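Local atomic coordinates of Alr3699 protein (Nostoc sp., PDB entry 4XSO), a protein that belongs to the GT-B glycosyltransferases, built from two Rossmann-like domains that face each other across a cleft. Residues L153-Q159 against L174-N180; L126-L130 against A160-F165; A21-L25 against A102-K106. All coordinates share one frame; numbering follows the deposited sequence.

Overall arrangement
All three contacts lie in the Rossmann-like domain of the seven-stranded parallel sheet; contacts 2 and 3 and the turns of contact 1 sit at the C-terminal ends of its strands. Contacts 1 and 2, centres about 8 Å apart, share the unit of strand 153-156, helix 159-167 and strand 175-177: contact 1 pairs the two strands, contact 2 sets the helix against the loop after strand 122-126. Contact 3, centred about 13 Å from each, brings helix 20-29 to the end of strand 99-102. His-127 NE2 probably hydrogen-bonds Asn-103 OD1 (2.6 Å), joining contacts 2 and 3. Glycerol, probably from crystallisation, comes within about 3 Å (nearest atoms) of the Asn-157 and His-127 side chains.

Contact 1. Residues L153-Q159 against L174-N180; sequences LVIANSQ and LTKVIYN
Val-177 fits its branched side chain against the turn that leaves strand 153-156. Its CB lies 3.9 Å from Ala-156 O; CG1, anti to the backbone N (chi1 169°), touches Ala-156 O at 3.7 Å and Ser-158 CA at 4.0 Å and sits over one face of the Tyr-179 ring, toward the rim. The other branch, CG2, meets Ser-158 O and Gln-159 N, each at 3.8 Å; the Gln-159 and Val-177 side chains cross at about a right angle, with Gln-159 CG nearest CG2. Four backbone bonds join the strands, Ala-156 N to Lys-176 O and Ile-178 N to Ala-156 O (each 2.8 Å) among them. This is the parallel pairing of a beta-alpha-beta unit whose crossover helix, 159-167, covers the face bearing Val-154, Ala-156, Thr-175 and Val-177. Toward helix 370-382, on the other face, Ile-155 CG2 packs against Ile-178 CB at 3.9 Å, the two side chains crossing obliquely. Tyr-179 brings the edge of its ring to Asn-157 O (CD1 at 3.2 Å), while its OH bonds to Glu-320. Ser-158 N-caps the next helix, OG bonding to Ser-161 N and to Pro-295 O.

Contact 2. Residues L126-L130 against A160-F165; sequences LHDIL and ASQTAF
Ala-160 meets the loop first, its CB lying 4.3 Å from Ile-129 CD1. Next, Ser-161 sets its side chain beside the Asp-128 carbonyl, CB 3.4 Å from Asp-128 O, while OG bonds to Asn-157 OD1. Its backbone carbonyl meets Leu-126 CD2 at 3.6 Å and accepts from a water that also donates to Asp-128 O. The same water accepts from Leu-130 N, bridging three backbone groups between helix and loop; Ser-161 O is also the acceptor of Phe-165 N. In this Rossmann-like domain the helix is the crossover between strands 153-156 and 175-177, and the loop leaves the C-terminal end of the adjacent strand, 122-126. At Ala-164 the CB points into the loop, 3.7 Å from Ile-129 CG2 and 3.8 Å from Leu-130 N. A second water donates to Leu-130 O and, at a short 2.5 Å, to Ala-164 O. Phe-165 completes the contact: the helix backbone places its CB 3.5 Å from Leu-126 CD2, and with CG anti to the backbone N (chi1 169°) the ring turns its edge to Leu-130. Leu-130 lies alongside, pointing the same way, its CD1 in the ring plane 3.8 Å from CD1 of the phenylalanine.

Contact 3. Residues A21-L25 against A102-K106; sequences AELCL and ANTQK
Asn-103 reaches from the end of strand 99-102 to the first turn of helix 20-29, and its side-chain amide makes the one hydrogen bond between the segments. ND2 donates to Ala-21 O over 3.0 Å with a bent N-H...O angle of 138°. The acceptor lies almost in the amide plane, but seen from the carbonyl the donor stands above the plane, 69° out of it. Ala-21 O also takes the helical bond from Leu-25 N, 3.0 Å long, and the two donors approach opposite faces of its carbonyl plane. With CG anti to the backbone N (chi1 -156°), the amide of Asn-103 extends toward the helix.

Van der Waals contacts flank this bond. Leu-25 and Asn-103 run past each other in opposite directions, with Leu-25 CB 3.6 Å from ND2 and Leu-25 CD1 4.1 Å from the amide carbon CG. Ala-21 CB adds a contact of 3.9 Å to ND2. Glu-22, its chain bent at chi2, crosses Thr-104 at about a right angle and brings OE2 to within 3.7 Å of the threonine CG2.

Helix 20-29 follows strand 9-13 and the Asn-103 loop follows neighbouring strand 99-102, so two adjacent units meet at the C-terminal edge of the Rossmann-like sheet. Other polar links lead out of the segments. Asn-103 OD1 bonds to His-127 NE2, and ND2 has Asp-13 as a second acceptor. Thr-104 is the N-cap residue of helix 105-118, and its OG1 bonds to Gln-14.

Asn-103 therefore uses both ends of a buried amide: the oxygen holds His-127, and the nitrogen is shared between a helix carbonyl and a carboxylate, which should fix the amide's rotation. Asp-13 also comes close to Glu-22, and the ND2 donor probably offsets part of the negative charge there.

Contact 1. Residues L153-Q159 against L174-N180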
loop_
_atom_site.group_PDB
_atom_site.type_symbol
_atom_site.label_atom_id
_atom_site.label_comp_id
_atom_site.label_asym_id
_atom_site.label_seq_id
_atom_site.Cartn_x
_atom_site.Cartn_y
_atom_site.Cartn_z
ATOM N N LEU A 153 -17.802 0.254 7.314
ATOM C CA LEU A 153 -18.367 0.382 8.624
ATOM C C LEU A 153 -17.197 0.641 9.596
ATOM O O LEU A 153 -16.146 0.051 9.469
ATOM C CB LEU A 153 -19.070 -0.933 8.968
ATOM C CG LEU A 153 -19.344 -1.101 10.444
ATOM C CD1 LEU A 153 -20.512 -0.204 10.824
ATOM C CD2 LEU A 153 -19.645 -2.578 10.714
ATOM N N VAL A 154 -17.409 1.524 10.559
ATOM C CA VAL A 154 -16.442 1.777 11.615
ATOM C C VAL A 154 -17.143 1.451 12.934
ATOM O O VAL A 154 -18.094 2.120 13.307
ATOM C CB VAL A 154 -16.010 3.231 11.604
ATOM C CG1 VAL A 154 -15.196 3.569 12.836
ATOM C CG2 VAL A 154 -15.201 3.494 10.333
ATOM N N ILE A 155 -16.708 0.386 13.605
ATOM C CA ILE A 155 -17.304 -0.017 14.874
ATOM C C ILE A 155 -16.535 0.658 15.948
ATOM O O ILE A 155 -15.314 0.540 16.013
ATOM C CB ILE A 155 -17.254 -1.552 15.064
ATOM C CG1 ILE A 155 -18.122 -2.222 14.001
ATOM C CG2 ILE A 155 -17.797 -1.928 16.425
ATOM C CD1 ILE A 155 -18.037 -3.740 14.039
ATOM N N ALA A 156 -17.211 1.449 16.763
ATOM C CA ALA A 156 -16.529 2.159 17.862
ATOM C C ALA A 156 -16.906 1.546 19.218
ATOM O O ALA A 156 -18.044 1.163 19.407
ATOM C CB ALA A 156 -16.862 3.636 17.822
ATOM N N ASN A 157 -15.931 1.383 20.110
ATOM C CA ASN A 157 -16.134 0.699 21.385
ATOM C C ASN A 157 -16.801 1.575 22.415
ATOM O O ASN A 157 -17.252 1.127 23.490
ATOM C CB ASN A 157 -14.835 0.071 21.860
ATOM C CG ASN A 157 -13.743 1.121 22.195
ATOM O OD1 ASN A 157 -13.902 2.332 21.932
ATOM N ND2 ASN A 157 -12.651 0.642 22.808
ATOM N N SER A 158 -17.043 2.823 22.040
ATOM C CA SER A 158 -17.697 3.735 22.952
ATOM C C SER A 158 -18.093 5.014 22.195
ATOM O O SER A 158 -17.548 5.312 21.115
ATOM C CB SER A 158 -16.749 4.085 24.088
ATOM O OG SER A 158 -15.715 4.914 23.601
ATOM N N GLN A 159 -19.097 5.697 22.730
ATOM C CA GLN A 159 -19.401 7.088 22.308
ATOM C C GLN A 159 -18.179 8.061 22.315
ATOM O O GLN A 159 -18.020 8.818 21.372
ATOM C CB GLN A 159 -20.590 7.667 23.078
ATOM C CG GLN A 159 -21.871 6.908 22.716
ATOM C CD GLN A 159 -23.169 7.316 23.463
ATOM O OE1 GLN A 159 -23.152 7.931 24.521
ATOM N NE2 GLN A 159 -24.296 6.910 22.904
ATOM N N LEU A 174 -20.665 6.519 9.104
ATOM C CA LEU A 174 -20.066 5.256 8.961
ATOM C C LEU A 174 -20.015 4.522 10.319
ATOM O O LEU A 174 -19.658 3.356 10.354
ATOM C CB LEU A 174 -18.627 5.385 8.446
ATOM C CG LEU A 174 -18.282 5.492 6.971
ATOM C CD1 LEU A 174 -16.762 5.278 6.828
ATOM C CD2 LEU A 174 -19.064 4.526 6.054
ATOM N N THR A 175 -20.343 5.194 11.434
ATOM C CA THR A 175 -19.931 4.700 12.740
ATOM C C THR A 175 -21.114 4.043 13.404
ATOM O O THR A 175 -22.212 4.400 13.109
ATOM C CB THR A 175 -19.428 5.809 13.715
ATOM O OG1 THR A 175 -20.483 6.735 14.006
ATOM C CG2 THR A 175 -18.235 6.536 13.130
ATOM N N LYS A 176 -20.844 3.072 14.257
ATOM C CA LYS A 176 -21.812 2.441 15.078
ATOM C C LYS A 176 -21.088 2.099 16.364
ATOM O O LYS A 176 -20.017 1.491 16.314
ATOM C CB LYS A 176 -22.271 1.136 14.466
ATOM C CG LYS A 176 -23.344 0.481 15.361
ATOM C CD LYS A 176 -24.012 -0.734 14.756
ATOM C CE LYS A 176 -24.628 -1.586 15.879
ATOM N NZ LYS A 176 -25.599 -0.872 16.756
ATOM N N VAL A 177 -21.696 2.344 17.512
ATOM C CA VAL A 177 -21.079 2.030 18.764
ATOM C C VAL A 177 -21.450 0.590 19.149
ATOM O O VAL A 177 -22.594 0.284 19.111
ATOM C CB VAL A 177 -21.473 2.996 19.918
ATOM C CG1 VAL A 177 -21.034 2.485 21.242
ATOM C CG2 VAL A 177 -20.899 4.413 19.676
ATOM N N ILE A 178 -20.485 -0.266 19.443
ATOM C CA ILE A 178 -20.772 -1.620 19.987
ATOM C C ILE A 178 -19.764 -1.794 21.102
ATOM O O ILE A 178 -18.571 -1.731 20.894
ATOM C CB ILE A 178 -20.621 -2.751 18.977
ATOM C CG1 ILE A 178 -21.573 -2.584 17.816
ATOM C CG2 ILE A 178 -20.905 -4.117 19.634
ATOM C CD1 ILE A 178 -21.436 -3.684 16.804
ATOM N N TYR A 179 -20.277 -2.006 22.325
ATOM C CA TYR A 179 -19.456 -2.050 23.535
ATOM C C TYR A 179 -18.761 -3.437 23.555
ATOM O O TYR A 179 -19.169 -4.334 22.865
ATOM C CB TYR A 179 -20.398 -1.835 24.729
ATOM C CG TYR A 179 -20.948 -0.413 24.868
ATOM C CD1 TYR A 179 -20.064 0.671 24.956
ATOM C CD2 TYR A 179 -22.313 -0.142 25.042
ATOM C CE1 TYR A 179 -20.510 1.987 25.117
ATOM C CE2 TYR A 179 -22.763 1.218 25.219
ATOM C CZ TYR A 179 -21.849 2.269 25.261
ATOM O OH TYR A 179 -22.199 3.674 25.430
ATOM N N ASN A 180 -17.696 -3.578 24.349
ATOM C CA ASN A 180 -17.055 -4.843 24.678
ATOM C C ASN A 180 -18.073 -5.770 25.393
ATOM O O ASN A 180 -18.977 -5.333 26.145
ATOM C CB ASN A 180 -15.853 -4.601 25.595
ATOM C CG ASN A 180 -14.639 -3.975 24.906
ATOM O OD1 ASN A 180 -14.721 -3.295 23.874
ATOM N ND2 ASN A 180 -13.519 -4.108 25.550
#

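Contact 2. Residues L126-L130 against A160-F165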
loop_
_atom_site.group_PDB
_atom_site.type_symbol
_atom_site.label_atom_id
_atom_site.label_comp_id
_atom_site.label_asym_id
_atom_site.label_seq_id
_atom_site.Cartn_x
_atom_site.Cartn_y
_atom_site.Cartn_z
ATOM N N LEU A 126 -12.724 0.326 15.960
ATOM C CA LEU A 126 -11.954 1.392 16.516
ATOM C C LEU A 126 -11.994 1.184 18.026
ATOM O O LEU A 126 -13.068 1.305 18.674
ATOM C CB LEU A 126 -12.647 2.694 16.131
ATOM C CG LEU A 126 -12.071 4.018 16.669
ATOM C CD1 LEU A 126 -10.648 4.278 16.198
ATOM C CD2 LEU A 126 -12.944 5.185 16.262
ATOM N N HIS A 127 -10.853 0.856 18.602
ATOM C CA HIS A 127 -10.750 0.673 20.016
ATOM C C HIS A 127 -10.026 1.852 20.697
ATOM O O HIS A 127 -9.892 1.836 21.930
ATOM C CB HIS A 127 -9.987 -0.598 20.366
ATOM C CG HIS A 127 -10.628 -1.858 19.884
ATOM N ND1 HIS A 127 -11.626 -2.482 20.580
ATOM C CD2 HIS A 127 -10.393 -2.629 18.798
ATOM C CE1 HIS A 127 -12.008 -3.574 19.950
ATOM N NE2 HIS A 127 -11.256 -3.704 18.876
ATOM N N ASP A 128 -9.577 2.848 19.924
ATOM C CA ASP A 128 -8.790 3.979 20.484
ATOM C C ASP A 128 -9.614 5.260 20.468
ATOM O O ASP A 128 -10.558 5.403 19.686
ATOM C CB ASP A 128 -7.539 4.276 19.656
ATOM C CG ASP A 128 -6.625 3.047 19.451
ATOM O OD1 ASP A 128 -6.244 2.442 20.453
ATOM O OD2 ASP A 128 -6.260 2.745 18.291
ATOM N N ILE A 129 -9.241 6.171 21.346
ATOM C CA ILE A 129 -9.657 7.571 21.256
ATOM C C ILE A 129 -8.574 8.203 20.385
ATOM O O ILE A 129 -7.411 8.200 20.774
ATOM C CB ILE A 129 -9.732 8.212 22.641
ATOM C CG1 ILE A 129 -10.878 7.570 23.429
ATOM C CG2 ILE A 129 -9.904 9.753 22.566
ATOM C CD1 ILE A 129 -11.041 8.193 24.803
ATOM N N LEU A 130 -8.943 8.595 19.176
ATOM C CA LEU A 130 -8.047 9.166 18.186
ATOM C C LEU A 130 -7.675 10.616 18.564
ATOM O O LEU A 130 -8.074 11.552 17.921
ATOM C CB LEU A 130 -8.725 9.112 16.818
ATOM C CG LEU A 130 -8.796 7.673 16.336
ATOM C CD1 LEU A 130 -9.610 7.537 15.094
ATOM C CD2 LEU A 130 -7.402 7.124 16.101
ATOM N N ALA A 160 -17.302 7.922 23.289
ATOM C CA ALA A 160 -16.039 8.670 23.392
ATOM C C ALA A 160 -15.088 8.414 22.198
ATOM O O ALA A 160 -14.598 9.371 21.563
ATOM C CB ALA A 160 -15.322 8.280 24.673
ATOM N N SER A 161 -14.923 7.137 21.830
ATOM C CA SER A 161 -14.144 6.790 20.682
ATOM C C SER A 161 -14.834 7.296 19.430
ATOM O O SER A 161 -14.179 7.787 18.496
ATOM C CB SER A 161 -13.837 5.278 20.589
ATOM O OG SER A 161 -13.047 4.913 21.712
ATOM N N GLN A 162 -16.133 7.127 19.363
ATOM C CA GLN A 162 -16.873 7.522 18.174
ATOM C C GLN A 162 -16.757 9.026 18.003
ATOM O O GLN A 162 -16.598 9.507 16.913
ATOM C CB GLN A 162 -18.341 7.143 18.339
ATOM C CG GLN A 162 -19.282 7.513 17.184
ATOM C CD GLN A 162 -20.721 7.224 17.556
ATOM O OE1 GLN A 162 -21.127 7.475 18.665
ATOM N NE2 GLN A 162 -21.468 6.677 16.652
ATOM N N THR A 163 -16.926 9.760 19.085
ATOM C CA THR A 163 -16.858 11.249 19.002
ATOM C C THR A 163 -15.461 11.696 18.602
ATOM O O THR A 163 -15.312 12.599 17.791
ATOM C CB THR A 163 -17.231 11.872 20.381
ATOM O OG1 THR A 163 -16.537 11.128 21.390
ATOM C CG2 THR A 163 -18.626 11.687 20.622
ATOM N N ALA A 164 -14.428 11.091 19.172
ATOM C CA ALA A 164 -13.038 11.465 18.767
ATOM C C ALA A 164 -12.735 11.183 17.264
ATOM O O ALA A 164 -12.031 11.971 16.617
ATOM C CB ALA A 164 -12.006 10.794 19.646
ATOM N N PHE A 165 -13.297 10.090 16.696
ATOM C CA PHE A 165 -13.109 9.773 15.303
ATOM C C PHE A 165 -13.740 10.794 14.411
ATOM O O PHE A 165 -13.175 11.204 13.390
ATOM C CB PHE A 165 -13.761 8.401 15.027
ATOM C CG PHE A 165 -13.868 8.068 13.578
ATOM C CD1 PHE A 165 -12.728 7.643 12.849
ATOM C CD2 PHE A 165 -15.098 8.079 12.932
ATOM C CE1 PHE A 165 -12.877 7.239 11.517
ATOM C CE2 PHE A 165 -15.231 7.689 11.595
ATOM C CZ PHE A 165 -14.136 7.283 10.889
HETATM O O HOH W 1 -11.473 7.615 18.401
HETATM O O HOH W 2 -10.168 13.305 17.723
#

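Contact 3. Residues A21-L25 against A102-K106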
loop_
_atom_site.group_PDB
_atom_site.type_symbol
_atom_site.label_atom_id
_atom_site.label_comp_id
_atom_site.label_asym_id
_atom_site.label_seq_id
_atom_site.Cartn_x
_atom_site.Cartn_y
_atom_site.Cartn_z
ATOM N N ALA A 21 -7.604 -4.186 23.088
ATOM C CA ALA A 21 -8.164 -4.456 21.796
ATOM C C ALA A 21 -7.985 -5.960 21.381
ATOM O O ALA A 21 -8.866 -6.555 20.815
ATOM C CB ALA A 21 -7.527 -3.532 20.777
ATOM N N GLU A 22 -6.848 -6.537 21.725
ATOM C CA GLU A 22 -6.534 -7.917 21.363
ATOM C C GLU A 22 -7.429 -8.903 22.141
ATOM O O GLU A 22 -8.041 -9.809 21.559
ATOM C CB GLU A 22 -5.043 -8.137 21.569
ATOM C CG GLU A 22 -4.169 -7.424 20.573
ATOM C CD GLU A 22 -4.096 -5.881 20.717
ATOM O OE1 GLU A 22 -4.150 -5.334 21.841
ATOM O OE2 GLU A 22 -3.938 -5.195 19.671
ATOM N N LEU A 23 -7.588 -8.672 23.441
ATOM C CA LEU A 23 -8.485 -9.451 24.279
ATOM C C LEU A 23 -9.899 -9.359 23.781
ATOM O O LEU A 23 -10.632 -10.370 23.761
ATOM C CB LEU A 23 -8.429 -8.963 25.765
ATOM C CG LEU A 23 -7.060 -9.001 26.506
ATOM C CD1 LEU A 23 -7.160 -8.439 27.928
ATOM C CD2 LEU A 23 -6.479 -10.406 26.542
ATOM N N CYS A 24 -10.331 -8.147 23.407
ATOM C CA CYS A 24 -11.682 -7.994 22.844
ATOM C C CYS A 24 -11.808 -8.813 21.534
ATOM O O CYS A 24 -12.835 -9.433 21.285
ATOM C CB CYS A 24 -12.054 -6.516 22.634
ATOM S SG CYS A 24 -13.767 -6.201 22.110
ATOM N N LEU A 25 -10.746 -8.828 20.725
ATOM C CA LEU A 25 -10.744 -9.575 19.468
ATOM C C LEU A 25 -10.884 -11.091 19.705
ATOM O O LEU A 25 -11.550 -11.763 18.932
ATOM C CB LEU A 25 -9.484 -9.208 18.676
ATOM C CG LEU A 25 -9.339 -9.887 17.277
ATOM C CD1 LEU A 25 -10.459 -9.446 16.372
ATOM C CD2 LEU A 25 -7.990 -9.581 16.614
ATOM N N ALA A 102 -10.337 -5.006 10.434
ATOM C CA ALA A 102 -9.133 -4.358 11.013
ATOM C C ALA A 102 -9.437 -3.849 12.406
ATOM O O ALA A 102 -10.380 -3.063 12.612
ATOM C CB ALA A 102 -8.682 -3.221 10.124
ATOM N N ASN A 103 -8.588 -4.278 13.343
ATOM C CA ASN A 103 -8.794 -4.084 14.752
ATOM C C ASN A 103 -7.857 -3.049 15.424
ATOM O O ASN A 103 -7.976 -2.784 16.605
ATOM C CB ASN A 103 -8.731 -5.440 15.445
ATOM C CG ASN A 103 -9.496 -5.449 16.770
ATOM O OD1 ASN A 103 -10.663 -5.185 16.790
ATOM N ND2 ASN A 103 -8.822 -5.800 17.868
ATOM N N THR A 104 -6.949 -2.470 14.651
ATOM C CA THR A 104 -5.979 -1.510 15.159
ATOM C C THR A 104 -5.618 -0.624 14.004
ATOM O O THR A 104 -6.032 -0.869 12.845
ATOM C CB THR A 104 -4.666 -2.155 15.708
ATOM O OG1 THR A 104 -3.879 -2.668 14.616
ATOM C CG2 THR A 104 -4.952 -3.222 16.726
ATOM N N GLN A 105 -4.912 0.487 14.304
ATOM C CA GLN A 105 -4.608 1.487 13.260
ATOM C C GLN A 105 -3.765 1.060 12.095
ATOM O O GLN A 105 -4.079 1.350 10.941
ATOM C CB GLN A 105 -3.911 2.721 13.847
ATOM C CG GLN A 105 -4.840 3.733 14.420
ATOM C CD GLN A 105 -4.106 4.985 14.916
ATOM O OE1 GLN A 105 -4.120 5.292 16.121
ATOM N NE2 GLN A 105 -3.448 5.696 13.996
ATOM N N LYS A 106 -2.634 0.466 12.371
ATOM C CA LYS A 106 -1.841 -0.081 11.289
ATOM C C LYS A 106 -2.555 -1.191 10.519
ATOM O O LYS A 106 -2.277 -1.426 9.315
ATOM C CB LYS A 106 -0.560 -0.669 11.847
ATOM C CG LYS A 106 0.268 0.285 12.750
ATOM C CD LYS A 106 1.742 -0.111 12.675
ATOM C CE LYS A 106 2.471 -0.015 13.992
ATOM N NZ LYS A 106 2.918 1.370 14.254
#